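Local coordinates for 5-formaminoimidazole-4-carboxamide-1-(beta)-D-ribofuranosyl 5'-monophosphate synthetase (PDB 2R7L), which catalyses the folate-independent, ATP- and formate-dependent formylation of AICAR to FAICAR, a step of IMP biosynthesis in purine metabolism, at residues S298-N301 and E302-L306; V261-R264 and E265-P269; E76-Q79 and E80-E84. One frame throughout, in Å; residues are numbered along the deposited sequence.

Contact 1 (S298-N301 and E302-L306); sequences SLCN and ENLEL. With ATP (adenosine-5'-triphosphate), chain E.
N301 folds back over the turn toward N303 and E305 because its CG sits between the backbone N and the carbonyl carbon (chi1 69°). The E305 chain starts beside its own backbone N, anti to the carbonyl carbon, and then runs out extended to meet the amide. Two backbone donors reach the amide oxygen of N301 from opposite faces of its plane. N303 N lies 2.8 Å from N301 OD1, in a hydrogen bond that closes an Asx turn. E305 N lies 3.3 Å from N301 OD1, well above the amide plane. The other end of the amide is a donor. N301 ND2 meets E305 OE1 at 3.2 Å in an almost straight hydrogen bond (178°), in the plane of the amide but on the anti side of the carboxylate. The amide is thus held at both ends, which fixes its rotation.

The backbone makes a beta hairpin. L304 N hydrogen-bonds to N301 O at 2.8 Å, closing a type I turn. L304 follows with positive phi, and N301 N hydrogen-bonds to E305 O at 3.1 Å. This is the type I turn with a G1 bulge. It joins strands 292-300 and 306-312 at one edge of the five-stranded antiparallel sheet of the ATP-grasp fold.

C300 and L306 are a non-hydrogen-bonded pair with side chains on one face. L306 CD2 comes 3.8 Å from C300 CB and lies alongside the S298 hydroxyl, which hydrogen-bonds to F207 O. The leucine also packs on V271 and M274 of helix 268-285. L299 points to the other face, where its CD1 lies 3.6 Å from C2 of the ATP adenine. At the turn, E302 OE1 hydrogen-bonds to S252 OG of the second subunit.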
# COMPACT_ATOMS: atom_id res chain seq x y z
N SER A 298 -3.52 -24.03 24.16
CA SER A 298 -4.73 -24.46 24.84
C SER A 298 -5.61 -25.41 24.04
O SER A 298 -5.40 -25.63 22.85
CB SER A 298 -5.53 -23.24 25.27
OG SER A 298 -5.99 -22.53 24.14
N LEU A 299 -6.59 -25.99 24.73
CA LEU A 299 -7.59 -26.82 24.08
C LEU A 299 -8.95 -26.35 24.55
O LEU A 299 -9.17 -26.15 25.74
CB LEU A 299 -7.37 -28.30 24.42
CG LEU A 299 -6.14 -28.94 23.79
CD1 LEU A 299 -5.70 -30.21 24.53
CD2 LEU A 299 -6.37 -29.23 22.31
N CYS A 300 -9.84 -26.14 23.60
CA CYS A 300 -11.17 -25.64 23.92
C CYS A 300 -12.12 -26.82 24.04
O CYS A 300 -12.38 -27.52 23.06
CB CYS A 300 -11.66 -24.66 22.85
SG CYS A 300 -13.23 -23.87 23.28
N ASN A 301 -12.62 -27.06 25.24
CA ASN A 301 -13.53 -28.18 25.45
C ASN A 301 -14.95 -27.82 25.05
O ASN A 301 -15.25 -26.67 24.72
CB ASN A 301 -13.44 -28.72 26.88
CG ASN A 301 -13.98 -27.76 27.91
OD1 ASN A 301 -14.90 -27.00 27.64
ND2 ASN A 301 -13.42 -27.82 29.11
N GLU A 302 -15.84 -28.81 25.06
CA GLU A 302 -17.19 -28.60 24.55
C GLU A 302 -17.99 -27.61 25.38
O GLU A 302 -19.05 -27.13 24.96
CB GLU A 302 -17.94 -29.93 24.44
CG GLU A 302 -18.09 -30.67 25.76
CD GLU A 302 -19.02 -31.86 25.65
OE1 GLU A 302 -19.06 -32.49 24.57
OE2 GLU A 302 -19.73 -32.15 26.63
N ASN A 303 -17.48 -27.30 26.57
CA ASN A 303 -18.11 -26.29 27.42
C ASN A 303 -17.57 -24.88 27.17
O ASN A 303 -17.85 -23.95 27.93
CB ASN A 303 -17.95 -26.66 28.89
CG ASN A 303 -18.84 -27.82 29.28
OD1 ASN A 303 -20.00 -27.89 28.88
ND2 ASN A 303 -18.30 -28.73 30.08
N LEU A 304 -16.78 -24.75 26.10
CA LEU A 304 -16.21 -23.46 25.68
C LEU A 304 -15.27 -22.89 26.73
O LEU A 304 -15.24 -21.68 26.96
CB LEU A 304 -17.31 -22.46 25.32
CG LEU A 304 -18.17 -22.85 24.12
CD1 LEU A 304 -19.24 -21.82 23.83
CD2 LEU A 304 -17.30 -23.07 22.89
N GLU A 305 -14.50 -23.77 27.35
CA GLU A 305 -13.49 -23.36 28.32
C GLU A 305 -12.15 -23.69 27.74
O GLU A 305 -11.93 -24.81 27.28
CB GLU A 305 -13.66 -24.11 29.64
CG GLU A 305 -15.05 -24.01 30.25
CD GLU A 305 -15.24 -24.99 31.40
OE1 GLU A 305 -14.48 -25.98 31.50
OE2 GLU A 305 -16.17 -24.77 32.21
N LEU A 306 -11.24 -22.72 27.76
CA LEU A 306 -9.90 -22.94 27.25
C LEU A 306 -9.01 -23.50 28.36
O LEU A 306 -8.87 -22.90 29.41
CB LEU A 306 -9.31 -21.64 26.67
CG LEU A 306 -9.92 -21.18 25.34
CD1 LEU A 306 -9.66 -19.69 25.12
CD2 LEU A 306 -9.36 -22.00 24.18
PG ATP E . 5.74 -28.31 21.11
O1G ATP E . 6.84 -27.30 21.35
O2G ATP E . 4.35 -27.71 21.03
O3G ATP E . 6.06 -29.28 20.00
PB ATP E . 5.18 -28.70 23.88
O1B ATP E . 4.92 -27.22 23.80
O2B ATP E . 6.10 -29.22 24.96
O3B ATP E . 5.75 -29.22 22.45
PA ATP E . 3.46 -30.88 24.63
O1A ATP E . 2.95 -30.71 26.05
O2A ATP E . 4.61 -31.78 24.30
O3A ATP E . 3.73 -29.40 24.02
O5' ATP E . 2.21 -31.34 23.75
C5' ATP E . 2.43 -31.93 22.48
C4' ATP E . 1.07 -32.26 21.88
O4' ATP E . 0.42 -33.27 22.64
C3' ATP E . 0.13 -31.07 21.89
O3' ATP E . 0.30 -30.23 20.74
C2' ATP E . -1.24 -31.73 21.93
O2' ATP E . -1.66 -32.06 20.61
C1' ATP E . -0.99 -33.02 22.70
N9 ATP E . -1.35 -32.78 24.11
C8 ATP E . -0.52 -32.27 25.04
N7 ATP E . -1.15 -32.15 26.23
C5 ATP E . -2.41 -32.62 26.08
C6 ATP E . -3.59 -32.79 26.95
N6 ATP E . -3.56 -32.43 28.26
N1 ATP E . -4.71 -33.29 26.38
C2 ATP E . -4.75 -33.65 25.08
N3 ATP E . -3.71 -33.53 24.24
C4 ATP E . -2.54 -33.01 24.67

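Contact 2 (V261-R264 and E265-P269); sequences VVIR and ESLLP. With AMZ (aminoimidazole 4-carboxamide ribonucleotide), chain F.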
# COMPACT_ATOMS: atom_id res chain seq x y z
N VAL A 261 -5.95 -20.46 12.36
CA VAL A 261 -7.28 -20.66 12.89
C VAL A 261 -7.70 -19.36 13.57
O VAL A 261 -6.85 -18.58 13.99
CB VAL A 261 -7.30 -21.83 13.93
CG1 VAL A 261 -6.52 -21.46 15.20
CG2 VAL A 261 -8.73 -22.22 14.28
N VAL A 262 -9.00 -19.12 13.65
CA VAL A 262 -9.52 -18.01 14.43
C VAL A 262 -10.51 -18.60 15.40
O VAL A 262 -11.07 -19.66 15.15
CB VAL A 262 -10.24 -16.93 13.55
CG1 VAL A 262 -9.25 -16.20 12.64
CG2 VAL A 262 -11.38 -17.54 12.75
N ILE A 263 -10.72 -17.93 16.52
CA ILE A 263 -11.62 -18.43 17.54
C ILE A 263 -12.99 -17.77 17.40
O ILE A 263 -13.12 -16.71 16.79
CB ILE A 263 -11.05 -18.16 18.95
CG1 ILE A 263 -11.60 -19.18 19.96
CG2 ILE A 263 -11.36 -16.73 19.39
CD1 ILE A 263 -10.85 -19.17 21.30
N ARG A 264 -14.01 -18.43 17.95
CA ARG A 264 -15.35 -17.87 18.06
C ARG A 264 -15.24 -16.54 18.80
O ARG A 264 -14.63 -16.47 19.87
CB ARG A 264 -16.22 -18.84 18.85
CG ARG A 264 -17.66 -18.46 19.05
CD ARG A 264 -18.38 -19.68 19.61
NE ARG A 264 -19.75 -19.41 20.04
CZ ARG A 264 -20.62 -20.36 20.38
NH1 ARG A 264 -20.26 -21.64 20.32
NH2 ARG A 264 -21.84 -20.04 20.77
N GLU A 265 -15.82 -15.48 18.23
CA GLU A 265 -15.54 -14.12 18.72
C GLU A 265 -15.99 -13.91 20.17
O GLU A 265 -15.30 -13.24 20.94
CB GLU A 265 -16.14 -13.05 17.80
CG GLU A 265 -15.60 -11.63 18.05
CD GLU A 265 -16.15 -10.60 17.07
OE1 GLU A 265 -15.80 -10.67 15.87
OE2 GLU A 265 -16.94 -9.73 17.50
N SER A 266 -17.13 -14.48 20.55
CA SER A 266 -17.61 -14.40 21.94
C SER A 266 -16.60 -14.93 22.97
O SER A 266 -16.78 -14.73 24.17
CB SER A 266 -18.95 -15.13 22.10
OG SER A 266 -18.90 -16.45 21.57
N LEU A 267 -15.55 -15.59 22.50
CA LEU A 267 -14.56 -16.18 23.41
C LEU A 267 -13.33 -15.30 23.61
O LEU A 267 -12.42 -15.65 24.37
CB LEU A 267 -14.12 -17.56 22.92
CG LEU A 267 -15.16 -18.69 22.89
CD1 LEU A 267 -14.55 -19.98 22.34
CD2 LEU A 267 -15.73 -18.91 24.28
N LEU A 268 -13.29 -14.16 22.93
CA LEU A 268 -12.14 -13.27 23.05
C LEU A 268 -12.01 -12.62 24.44
O LEU A 268 -10.90 -12.43 24.94
CB LEU A 268 -12.14 -12.23 21.93
CG LEU A 268 -11.75 -12.83 20.58
CD1 LEU A 268 -11.95 -11.81 19.47
CD2 LEU A 268 -10.31 -13.30 20.63
N PRO A 269 -13.15 -12.29 25.08
CA PRO A 269 -13.02 -11.81 26.45
C PRO A 269 -12.30 -12.82 27.35
O PRO A 269 -11.48 -12.43 28.18
CB PRO A 269 -14.47 -11.62 26.90
CG PRO A 269 -15.22 -11.37 25.63
CD PRO A 269 -14.55 -12.27 24.62
O5 AMZ F . -17.18 -18.85 14.19
C6 AMZ F . -18.28 -19.27 13.82
N2 AMZ F . -18.46 -20.04 12.75
C3A AMZ F . -19.54 -18.93 14.59
C7A AMZ F . -20.82 -19.42 14.37
N3 AMZ F . -21.20 -20.28 13.42
N1 AMZ F . -19.60 -18.11 15.64
C5 AMZ F . -20.87 -18.08 16.05
N AMZ F . -21.61 -18.88 15.27
C1 AMZ F . -23.07 -19.11 15.39
C2 AMZ F . -23.42 -20.25 16.36
C3 AMZ F . -23.82 -19.53 17.63
O2 AMZ F . -24.87 -20.26 18.26
O1 AMZ F . -24.54 -20.96 15.81
O AMZ F . -23.58 -17.90 15.97
C AMZ F . -24.39 -18.22 17.10
C4 AMZ F . -24.22 -17.07 18.11
O3 AMZ F . -22.84 -16.92 18.45
P AMZ F . -22.43 -16.67 19.96
OP1 AMZ F . -22.89 -15.38 20.53
O4 AMZ F . -23.01 -17.90 20.82
OP2 AMZ F . -20.82 -16.79 20.04
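R264 and S266 grip the phosphate of AICAR together. The arginine chain is extended from CG to NE, with CG anti to the backbone N (chi1 -179°), and this carries the guanidinium out to the nucleotide. R264 NE donates a hydrogen bond to OP2 of AICAR at 2.8 Å, nearly straight at 172° and in the guanidinium plane. R264 NH2 lies 2.4 Å from O4 of the same phosphate, a very short distance. S266 OG lies 2.5 Å from OP2 of AICAR, a contact so short that its exact length is doubtful. R264 NH1 hydrogen-bonds to I255 O of the second subunit.

The backbone of R264 is held too. L267 N hydrogen-bonds to R264 O at 2.9 Å, which starts the 3-10 turn leading into helix 268-285. L267 CD1 rests against R264 CB.

I263 packs behind this turn. Its side chain crosses that of L267 at about a right angle, with I263 CG1 3.9 Å from L267 CD1. The I263 and L268 side chains slide past each other in opposite directions, with I263 CG2 3.8 Å from L268 CD2. I263 N hydrogen-bonds to the Y328 hydroxyl. V262 and I263 also pair with an antiparallel strand of the second subunit, which continues the sheet across the interface.

S94 and N258 of that second subunit also hydrogen-bond to the nucleotide. The strand-to-helix turn therefore supplies the phosphate end of a site shared between subunits. R264 probably offsets part of the phosphate charge.

Contact 3 (E76-Q79 and E80-E84); sequences EEIQ and EKLRE
E76 and R83 meet nearly two helical turns apart on helix 76-84. R83 NH2 donates a hydrogen bond to E76 OE2 at 3.2 Å and 171°, in the guanidinium plane and on the syn side of the carboxylate. The two flat groups are only 16° apart. R83 NH2 also reaches E80 OE2 at 3.4 Å in a weak hydrogen bond, so E76, E80 and R83 form one salt-bridge network. A bend at chi3 (-54°) turns the arginine back along the helix. This lays one face of its guanidinium over Q79 O, 3.7 Å from the plane. R83 NH1 hydrogen-bonds to L109 O.

Q79 is satisfied by the chain around the helix. Its OE1 accepts a hydrogen bond from L109 N, and its NE2 donates to K74 O and S107 O. E77 and K81 lie side by side, pointing the same way, but the ion pair of E77 OE2 with K81 NZ is long at 3.6 Å.

The carbonyls of E76, E77, I78, Q79 and E80 each accept the NH four residues on; the hydrogen bond of K81 N to E77 O is weak. I78 and L82 point to the buried side, where L82 touches I65 of strand 63-66 and F108. The helix links the outermost strands, 63-66 and 87-89, of a parallel Rossmann-like sheet.

Two carboxylates share one arginine nitrogen, so R83 probably eases the repulsion between E76 and E80 while NH1 ties the helix to the segment at L109.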
# COMPACT_ATOMS: atom_id res chain seq x y z
N GLU A 76 32.57 -16.98 23.48
CA GLU A 76 32.84 -15.58 23.74
C GLU A 76 33.19 -14.85 22.45
O GLU A 76 33.01 -13.64 22.35
CB GLU A 76 33.96 -15.44 24.77
CG GLU A 76 33.58 -14.59 25.98
CD GLU A 76 33.43 -13.12 25.65
OE1 GLU A 76 34.24 -12.60 24.86
OE2 GLU A 76 32.49 -12.49 26.18
N GLU A 77 33.70 -15.59 21.47
CA GLU A 77 34.01 -15.02 20.17
C GLU A 77 32.75 -14.49 19.48
O GLU A 77 32.79 -13.45 18.81
CB GLU A 77 34.69 -16.06 19.27
CG GLU A 77 34.98 -15.56 17.87
CD GLU A 77 35.37 -16.67 16.91
OE1 GLU A 77 35.69 -17.79 17.38
OE2 GLU A 77 35.35 -16.44 15.68
N ILE A 78 31.65 -15.21 19.63
CA ILE A 78 30.39 -14.87 18.98
C ILE A 78 29.69 -13.73 19.70
O ILE A 78 29.10 -12.85 19.07
CB ILE A 78 29.46 -16.09 18.87
CG1 ILE A 78 30.17 -17.25 18.16
CG2 ILE A 78 28.15 -15.72 18.18
CD1 ILE A 78 30.77 -16.88 16.81
N GLN A 79 29.75 -13.75 21.03
CA GLN A 79 29.16 -12.68 21.82
C GLN A 79 29.81 -11.34 21.48
O GLN A 79 29.17 -10.29 21.56
CB GLN A 79 29.32 -12.96 23.31
CG GLN A 79 28.78 -14.30 23.77
CD GLN A 79 28.74 -14.40 25.28
OE1 GLN A 79 28.44 -13.43 25.98
NE2 GLN A 79 29.05 -15.58 25.81
N GLU A 80 31.09 -11.37 21.12
CA GLU A 80 31.84 -10.15 20.81
C GLU A 80 31.42 -9.52 19.49
O GLU A 80 31.15 -8.33 19.43
CB GLU A 80 33.35 -10.39 20.83
CG GLU A 80 34.06 -9.69 21.99
CD GLU A 80 34.09 -8.18 21.83
OE1 GLU A 80 34.46 -7.70 20.73
OE2 GLU A 80 33.76 -7.46 22.80
N LYS A 81 31.36 -10.34 18.44
CA LYS A 81 30.86 -9.88 17.16
C LYS A 81 29.49 -9.23 17.31
O LYS A 81 29.23 -8.18 16.74
CB LYS A 81 30.78 -11.04 16.17
CG LYS A 81 32.08 -11.78 15.99
CD LYS A 81 31.96 -12.79 14.86
CE LYS A 81 33.24 -13.57 14.66
NZ LYS A 81 33.10 -14.56 13.56
N LEU A 82 28.62 -9.87 18.10
CA LEU A 82 27.27 -9.35 18.31
C LEU A 82 27.28 -8.01 19.02
O LEU A 82 26.46 -7.14 18.76
CB LEU A 82 26.41 -10.35 19.09
CG LEU A 82 25.96 -11.63 18.39
CD1 LEU A 82 25.25 -12.56 19.38
CD2 LEU A 82 25.05 -11.32 17.21
N ARG A 83 28.23 -7.86 19.95
CA ARG A 83 28.35 -6.61 20.69
C ARG A 83 28.95 -5.51 19.82
O ARG A 83 28.61 -4.34 19.98
CB ARG A 83 29.20 -6.81 21.95
CG ARG A 83 28.41 -7.28 23.17
CD ARG A 83 29.29 -7.26 24.41
NE ARG A 83 30.51 -8.03 24.19
CZ ARG A 83 30.78 -9.19 24.77
NH1 ARG A 83 29.92 -9.72 25.64
NH2 ARG A 83 31.91 -9.82 24.50
N GLU A 84 29.83 -5.89 18.91
CA GLU A 84 30.49 -4.93 18.02
C GLU A 84 29.55 -4.48 16.91
O GLU A 84 29.79 -3.48 16.24
CB GLU A 84 31.75 -5.53 17.41
CG GLU A 84 32.93 -5.64 18.36
CD GLU A 84 34.11 -6.37 17.75
OE1 GLU A 84 34.03 -6.76 16.56
OE2 GLU A 84 35.13 -6.56 18.45

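In the fold
Contact 3 comes first along the chain, then contact 2, then contact 1. Contacts 2 and 1 are neighbours, with centres about 11 Å apart. They touch where L304 packs on R264 and L267, and L306 on I263. Both belong to the five-stranded antiparallel sheet, contact 2 at the end of strand 253-263 and contact 1 at the hairpin of 292-300 and 306-312. Helix 268-285 starts in contact 2 and leads on to strand 292-300. Both contacts meet the second subunit, so this end serves the nucleotide sites and the assembly. Contact 3 lies across the chain's centre in the Rossmann-like part, its centre about 44 Å from that of contact 2 and about 46 Å from that of contact 1.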